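Local coordinates for putative lipoprotein (Bacteroides fragilis, PDB 3QNK) that is a putative SusD-like lipoprotein of the outer membrane that probably binds glycans at the cell surface for uptake through a SusC-like transporter, at residues N45-Q50 against T484-R489; E165-S170 against G177-G182; L187-E192 against K203-V208. One frame throughout, in Å; residues are numbered along the deposited sequence.

Overall arrangement
Two of the three contacts, 1 and 3, are buried, and both include charged side chains; contact 2 is only partly buried. Contact 1, between the loop segment 45-50 and strand 480-488, joins parts of the chain more than 430 residues apart; one valine and one charged arginine carry it. Contacts 2 and 3 lie on the other side of the chain's centre, about 34 to 40 Å from contact 1 between centres, and both use helix 181-194. Contact 2 relies mainly on backbone carbonyls where one helix ends and the next begins. Contact 3, its centre about 14 Å from that of contact 2, is a helix pair linked by side-chain hydrogen bonds, and it touches contact 2 through Gly-182 and Val-208.

Contact 1: N45-Q50 against T484-R489; sequences NSVSAQ and TKTDIR. With PO4 (phosphate ion), chain G.
Thr-486 and Val-47 meet where strand 480-488 passes the loop segment 45-50, their CA atoms 6.9 Å apart. The hydroxyl OG1 of Thr-486 lies 3.5 Å from CG2 of Val-47, a van der Waals contact between side chains that cross obliquely. The other valine branch, CG1, lies beside the carbonyl O of Thr-486, which accepts a hydrogen bond from Arg-51. Asp-487 follows, and its CB packs 3.9 Å from the same CG2. Thr-486 and Asp-487 both face Leu-470 of the neighbouring antiparallel strand 469-475, a classic beta bulge, and both have CB directed at the loop. The carboxylate of Asp-487 is divided between partners: OD1 is hydrogen-bonded to Tyr-63, while OD2 forms a salt bridge with Arg-489. At Ile-488 the backbone N gives a weak hydrogen bond to O1 of a phosphate ion, probably from the crystallisation liquor, which Arg-55 also binds. Arg-489 then reaches back beside the valine with its chain extended from CG to NE. Its NE donates to OD2 of Asp-487 over 2.8 Å in a nearly straight bond of 171°, the oxygen lying in the guanidinium plane but approached from above the carboxylate plane. NH2 donates to the carbonyl O of Ser-46 over 2.9 Å, in the carbonyl plane and on a lone pair, while NH1 is hydrogen-bonded to Gln-467.

Contact 2: E165-S170 against G177-G182; sequences EMLPAS and GRATKG
Lys-181 grips the 165-170 segment at two successive carbonyls. Its backbone N donates to the O of Pro-168 over 2.8 Å, approaching from 38° above the carbonyl plane, and its NZ makes a weak hydrogen bond of 3.3 Å to the O of Leu-167. CG lies anti to the backbone N (chi1 -167°), and bends at chi3 and chi4 bring the ammonium back towards the end of helix 149-166, where Thr-164 O is its stronger partner. Leu-167 packs against the other segment with both branches. Its CD1 comes to 3.4 Å from the O of Thr-180 and packs 4.0 Å from CB of Ala-179, while CD2 lies beside the carbonyl O of Ala-179. Over the next carbonyl, that of Ala-169, sits the methyl CG2 of Thr-180, 3.4 Å from the oxygen.

The second shell sets these groups in place. Thr-180 is the N-cap of helix 181-194: its OG1 accepts from the backbone N of Ala-183 and is also hydrogen-bonded to Tyr-213. Ala-179 is held through both backbone polar atoms, N by Tyr-28 and O by Tyr-171, and its side chain touches Phe-113 of helix 101-126, the helix on which Leu-167 meets Glu-110. The contact closes the loop between helices 149-166 and 181-194, two successive helices of the alpha-alpha superhelix. A cationic amine close to carbonyls at a helix C-terminus would be expected to interact favourably with the helix dipole, although the weak bond to Leu-167 probably contributes little alone.

Contact 3: L187-E192 against K203-V208; sequences LKSRVE and KSCAEV
Ser-204 places its OG anti to the carbonyl carbon (chi1 -67°), between the ends of Lys-188 and Glu-192 on the facing helix. Glu-192 sends CG off anti to its own carbonyl carbon (chi1 -69°) and continues as an extended chain. The serine hydroxyl donates to OE1 over 2.7 Å, meeting the carboxylate on its syn side and 16° out of its plane. It also accepts from NZ of Lys-188 at 3.2 Å, while a weaker salt bridge of 3.4 Å joins that NZ to OE2 within the helix. Beside these polar groups, CB of Ser-189 touches CB of Ser-204 at 3.8 Å and SG of Cys-205 at 4.0 Å.

Helices 181-194 and 198-209 form an antiparallel hairpin, their local axes 160° apart in direction and 8.7 Å apart at closest approach, a spacing in keeping with small residues at the interface. Helix 149-166 borders Lys-188 and Glu-192 through Leu-157, and helix 391-405 borders Cys-205. With a lysine and a glutamate sharing one hydroxyl in a largely buried setting, opposite charges probably offset each other, and the serine links both to the second helix.

Contact 1: N45-Q50 against T484-R489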
# COMPACT_ATOMS: atom_id res chain seq x y z
N ASN B 45 17.11 -2.10 -22.22
CA ASN B 45 17.55 -0.70 -22.29
C ASN B 45 18.35 -0.27 -21.07
O ASN B 45 19.08 0.73 -21.15
CB ASN B 45 16.36 0.24 -22.43
CG ASN B 45 15.83 0.34 -23.82
OD1 ASN B 45 16.35 -0.27 -24.76
ND2 ASN B 45 14.78 1.09 -23.98
N SER B 46 18.18 -0.98 -19.93
CA SER B 46 18.83 -0.55 -18.71
C SER B 46 19.19 -1.67 -17.77
O SER B 46 18.45 -2.64 -17.65
CB SER B 46 17.91 0.43 -17.96
OG SER B 46 18.48 0.91 -16.76
N VAL B 47 20.34 -1.49 -17.07
CA VAL B 47 20.82 -2.28 -15.94
C VAL B 47 20.89 -1.28 -14.78
O VAL B 47 21.71 -0.35 -14.84
CB VAL B 47 22.16 -3.03 -16.18
CG1 VAL B 47 22.65 -3.72 -14.90
CG2 VAL B 47 22.07 -4.03 -17.34
N SER B 48 20.00 -1.39 -13.79
CA SER B 48 19.93 -0.46 -12.65
C SER B 48 21.24 -0.34 -11.87
O SER B 48 21.92 -1.33 -11.63
CB SER B 48 18.83 -0.88 -11.68
OG SER B 48 18.66 0.02 -10.59
N ALA B 49 21.55 0.89 -11.42
CA ALA B 49 22.67 1.15 -10.53
C ALA B 49 22.44 0.41 -9.19
O ALA B 49 23.37 0.32 -8.36
CB ALA B 49 22.80 2.65 -10.29
N GLN B 50 21.18 -0.13 -9.00
CA GLN B 50 20.75 -0.89 -7.82
C GLN B 50 20.65 -2.39 -8.13
O GLN B 50 20.05 -3.12 -7.34
CB GLN B 50 19.41 -0.40 -7.28
CG GLN B 50 19.50 0.89 -6.49
CD GLN B 50 19.72 2.11 -7.36
OE1 GLN B 50 18.95 2.41 -8.32
NE2 GLN B 50 20.78 2.82 -7.03
N THR B 484 32.25 -4.43 -20.81
CA THR B 484 31.96 -5.35 -19.70
C THR B 484 30.62 -6.04 -19.82
O THR B 484 29.74 -5.51 -20.49
CB THR B 484 31.92 -4.52 -18.38
OG1 THR B 484 30.87 -3.52 -18.46
CG2 THR B 484 33.26 -3.86 -18.08
N LYS B 485 30.43 -7.16 -19.10
CA LYS B 485 29.14 -7.84 -18.93
C LYS B 485 28.47 -7.11 -17.76
O LYS B 485 29.13 -6.89 -16.75
CB LYS B 485 29.31 -9.34 -18.65
CG LYS B 485 29.56 -10.19 -19.88
CD LYS B 485 29.98 -11.60 -19.48
CE LYS B 485 29.74 -12.68 -20.53
NZ LYS B 485 30.87 -12.83 -21.50
N THR B 486 27.23 -6.65 -17.91
CA THR B 486 26.59 -5.88 -16.82
C THR B 486 25.47 -6.66 -16.14
O THR B 486 25.12 -6.34 -15.01
CB THR B 486 26.07 -4.53 -17.32
OG1 THR B 486 25.33 -4.75 -18.52
CG2 THR B 486 27.20 -3.52 -17.59
N ASP B 487 24.91 -7.68 -16.82
CA ASP B 487 23.82 -8.50 -16.29
C ASP B 487 23.68 -9.77 -17.13
O ASP B 487 23.61 -9.69 -18.36
CB ASP B 487 22.48 -7.72 -16.27
CG ASP B 487 21.57 -8.09 -15.12
OD1 ASP B 487 22.01 -8.87 -14.23
OD2 ASP B 487 20.39 -7.60 -15.11
N ILE B 488 23.67 -10.93 -16.46
CA ILE B 488 23.48 -12.22 -17.11
C ILE B 488 22.01 -12.60 -16.88
O ILE B 488 21.66 -13.25 -15.88
CB ILE B 488 24.49 -13.31 -16.67
CG1 ILE B 488 25.92 -12.79 -16.43
CG2 ILE B 488 24.43 -14.52 -17.58
CD1 ILE B 488 26.68 -12.17 -17.56
N ARG B 489 21.15 -12.14 -17.77
CA ARG B 489 19.70 -12.39 -17.71
C ARG B 489 19.31 -13.69 -18.44
O ARG B 489 20.08 -14.24 -19.26
CB ARG B 489 18.90 -11.21 -18.30
CG ARG B 489 19.07 -9.96 -17.47
CD ARG B 489 18.26 -8.80 -17.97
NE ARG B 489 18.59 -7.61 -17.20
CZ ARG B 489 18.11 -6.40 -17.45
NH1 ARG B 489 17.26 -6.21 -18.44
NH2 ARG B 489 18.50 -5.36 -16.74
P PO4 G . 24.66 -10.97 -12.37
O1 PO4 G . 23.78 -12.18 -13.19
O2 PO4 G . 25.41 -11.61 -10.93
O3 PO4 G . 25.67 -10.55 -13.51
O4 PO4 G . 23.91 -9.52 -12.19

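Contact 2: E165-S170 against G177-G182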
# COMPACT_ATOMS: atom_id res chain seq x y z
N GLU B 165 -15.93 11.15 -27.22
CA GLU B 165 -17.24 11.76 -27.47
C GLU B 165 -17.56 12.89 -26.48
O GLU B 165 -18.26 13.83 -26.87
CB GLU B 165 -18.36 10.70 -27.38
CG GLU B 165 -18.28 9.61 -28.44
CD GLU B 165 -19.18 8.39 -28.29
OE1 GLU B 165 -19.78 8.20 -27.20
OE2 GLU B 165 -19.28 7.62 -29.27
N MSE B 166 -17.06 12.81 -25.22
CA MSE B 166 -17.40 13.76 -24.15
C MSE B 166 -16.34 14.80 -23.78
O MSE B 166 -16.68 15.78 -23.10
CB MSE B 166 -17.75 12.99 -22.88
CG MSE B 166 -18.90 12.04 -23.09
SE MSE B 166 -19.11 10.87 -21.60
CE MSE B 166 -20.42 11.91 -20.66
N LEU B 167 -15.09 14.60 -24.17
CA LEU B 167 -14.01 15.53 -23.82
C LEU B 167 -13.81 16.67 -24.85
O LEU B 167 -14.02 16.46 -26.05
CB LEU B 167 -12.69 14.79 -23.64
CG LEU B 167 -12.56 13.90 -22.41
CD1 LEU B 167 -11.24 13.15 -22.42
CD2 LEU B 167 -12.70 14.70 -21.15
N PRO B 168 -13.36 17.87 -24.39
CA PRO B 168 -13.03 18.94 -25.36
C PRO B 168 -11.64 18.70 -25.98
O PRO B 168 -10.83 17.96 -25.41
CB PRO B 168 -13.04 20.20 -24.50
CG PRO B 168 -12.64 19.74 -23.16
CD PRO B 168 -13.05 18.30 -23.00
N ALA B 169 -11.36 19.33 -27.13
CA ALA B 169 -10.06 19.20 -27.77
C ALA B 169 -9.01 20.06 -27.04
O ALA B 169 -7.82 19.71 -27.03
CB ALA B 169 -10.15 19.62 -29.23
N SER B 170 -9.47 21.14 -26.40
CA SER B 170 -8.62 22.08 -25.69
C SER B 170 -9.32 22.66 -24.47
O SER B 170 -10.55 22.62 -24.38
CB SER B 170 -8.21 23.21 -26.62
OG SER B 170 -7.16 23.98 -26.05
N GLY B 177 -3.96 20.93 -18.42
CA GLY B 177 -3.42 19.77 -17.70
C GLY B 177 -4.38 18.57 -17.65
O GLY B 177 -3.96 17.41 -17.51
N ARG B 178 -5.69 18.87 -17.81
CA ARG B 178 -6.80 17.91 -17.84
C ARG B 178 -6.69 16.98 -19.09
O ARG B 178 -5.88 17.23 -19.99
CB ARG B 178 -8.16 18.69 -17.85
CG ARG B 178 -8.57 19.38 -16.53
CD ARG B 178 -10.07 19.73 -16.49
NE ARG B 178 -10.52 20.48 -15.30
CZ ARG B 178 -10.85 19.95 -14.12
NH1 ARG B 178 -10.78 18.64 -13.92
NH2 ARG B 178 -11.24 20.73 -13.11
N ALA B 179 -7.50 15.93 -19.15
CA ALA B 179 -7.56 15.03 -20.30
C ALA B 179 -8.32 15.69 -21.45
O ALA B 179 -9.40 16.24 -21.25
CB ALA B 179 -8.23 13.74 -19.90
N THR B 180 -7.76 15.63 -22.66
CA THR B 180 -8.39 16.19 -23.87
C THR B 180 -8.92 15.09 -24.76
O THR B 180 -8.68 13.90 -24.50
CB THR B 180 -7.36 17.02 -24.66
OG1 THR B 180 -6.14 16.25 -24.87
CG2 THR B 180 -7.06 18.36 -23.97
N LYS B 181 -9.63 15.48 -25.84
CA LYS B 181 -10.15 14.58 -26.86
C LYS B 181 -8.94 13.84 -27.48
O LYS B 181 -8.96 12.62 -27.62
CB LYS B 181 -10.93 15.42 -27.89
CG LYS B 181 -11.81 14.69 -28.88
CD LYS B 181 -12.42 15.72 -29.84
CE LYS B 181 -13.84 15.42 -30.25
NZ LYS B 181 -14.82 15.46 -29.10
N GLY B 182 -7.87 14.59 -27.72
CA GLY B 182 -6.60 14.10 -28.24
C GLY B 182 -5.95 13.07 -27.35
O GLY B 182 -5.51 12.03 -27.85

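Contact 3: L187-E192 against K203-V208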
# COMPACT_ATOMS: atom_id res chain seq x y z
N LEU B 187 -4.46 7.60 -26.37
CA LEU B 187 -4.40 6.40 -25.54
C LEU B 187 -5.08 5.25 -26.26
O LEU B 187 -4.52 4.15 -26.26
CB LEU B 187 -5.00 6.60 -24.13
CG LEU B 187 -4.76 5.46 -23.08
CD1 LEU B 187 -3.30 5.14 -22.89
CD2 LEU B 187 -5.38 5.79 -21.73
N LYS B 188 -6.20 5.52 -26.96
CA LYS B 188 -6.96 4.54 -27.73
C LYS B 188 -6.06 3.85 -28.73
O LYS B 188 -6.01 2.61 -28.73
CB LYS B 188 -8.16 5.21 -28.44
CG LYS B 188 -9.35 4.31 -28.74
CD LYS B 188 -10.64 5.05 -29.09
CE LYS B 188 -11.47 4.30 -30.14
NZ LYS B 188 -11.20 4.74 -31.55
N SER B 189 -5.26 4.62 -29.52
CA SER B 189 -4.35 4.07 -30.54
C SER B 189 -3.31 3.11 -29.92
O SER B 189 -3.04 2.08 -30.54
CB SER B 189 -3.65 5.18 -31.33
OG SER B 189 -2.63 5.85 -30.61
N ARG B 190 -2.76 3.41 -28.72
CA ARG B 190 -1.79 2.52 -28.07
C ARG B 190 -2.47 1.25 -27.58
O ARG B 190 -1.95 0.16 -27.86
CB ARG B 190 -1.10 3.20 -26.90
CG ARG B 190 0.11 2.42 -26.43
CD ARG B 190 0.47 2.81 -25.03
NE ARG B 190 1.05 4.15 -24.99
CZ ARG B 190 1.47 4.75 -23.88
NH1 ARG B 190 1.38 4.15 -22.71
NH2 ARG B 190 1.99 5.97 -23.95
N VAL B 191 -3.64 1.38 -26.87
CA VAL B 191 -4.45 0.25 -26.38
C VAL B 191 -4.84 -0.68 -27.58
O VAL B 191 -4.69 -1.90 -27.48
CB VAL B 191 -5.69 0.74 -25.59
CG1 VAL B 191 -6.55 -0.42 -25.15
CG2 VAL B 191 -5.26 1.55 -24.38
N GLU B 192 -5.24 -0.09 -28.72
CA GLU B 192 -5.58 -0.82 -29.93
C GLU B 192 -4.35 -1.52 -30.53
O GLU B 192 -4.46 -2.64 -31.02
CB GLU B 192 -6.22 0.10 -30.98
CG GLU B 192 -7.61 0.61 -30.63
CD GLU B 192 -8.12 1.81 -31.42
OE1 GLU B 192 -7.29 2.64 -31.86
OE2 GLU B 192 -9.36 1.94 -31.59
N LYS B 203 -7.21 4.67 -37.70
CA LYS B 203 -8.38 5.54 -37.57
C LYS B 203 -8.19 6.48 -36.38
O LYS B 203 -8.42 7.68 -36.52
CB LYS B 203 -9.66 4.71 -37.43
CG LYS B 203 -10.10 4.02 -38.73
CD LYS B 203 -11.59 3.62 -38.71
CE LYS B 203 -11.89 2.29 -39.35
NZ LYS B 203 -12.22 1.23 -38.35
N SER B 204 -7.73 5.94 -35.23
CA SER B 204 -7.46 6.73 -34.02
C SER B 204 -6.36 7.79 -34.25
O SER B 204 -6.53 8.94 -33.86
CB SER B 204 -7.08 5.83 -32.86
OG SER B 204 -8.21 5.05 -32.51
N CYS B 205 -5.28 7.40 -34.95
CA CYS B 205 -4.16 8.26 -35.31
C CYS B 205 -4.63 9.38 -36.23
O CYS B 205 -4.23 10.53 -36.03
CB CYS B 205 -3.04 7.45 -35.97
SG CYS B 205 -2.18 6.32 -34.85
N ALA B 206 -5.51 9.06 -37.21
CA ALA B 206 -6.07 10.03 -38.18
C ALA B 206 -6.78 11.18 -37.44
O ALA B 206 -6.71 12.33 -37.88
CB ALA B 206 -7.03 9.33 -39.13
N GLU B 207 -7.41 10.85 -36.30
CA GLU B 207 -8.12 11.81 -35.49
C GLU B 207 -7.17 12.78 -34.78
O GLU B 207 -7.44 13.98 -34.76
CB GLU B 207 -9.02 11.09 -34.47
CG GLU B 207 -10.22 10.43 -35.12
CD GLU B 207 -11.08 11.31 -36.00
OE1 GLU B 207 -11.34 12.48 -35.64
OE2 GLU B 207 -11.48 10.82 -37.08
N VAL B 208 -6.05 12.29 -34.26
CA VAL B 208 -5.06 13.11 -33.55
C VAL B 208 -4.35 14.08 -34.52
O VAL B 208 -4.04 15.23 -34.15
CB VAL B 208 -4.07 12.22 -32.77
CG1 VAL B 208 -3.13 13.05 -31.90
CG2 VAL B 208 -4.81 11.21 -31.92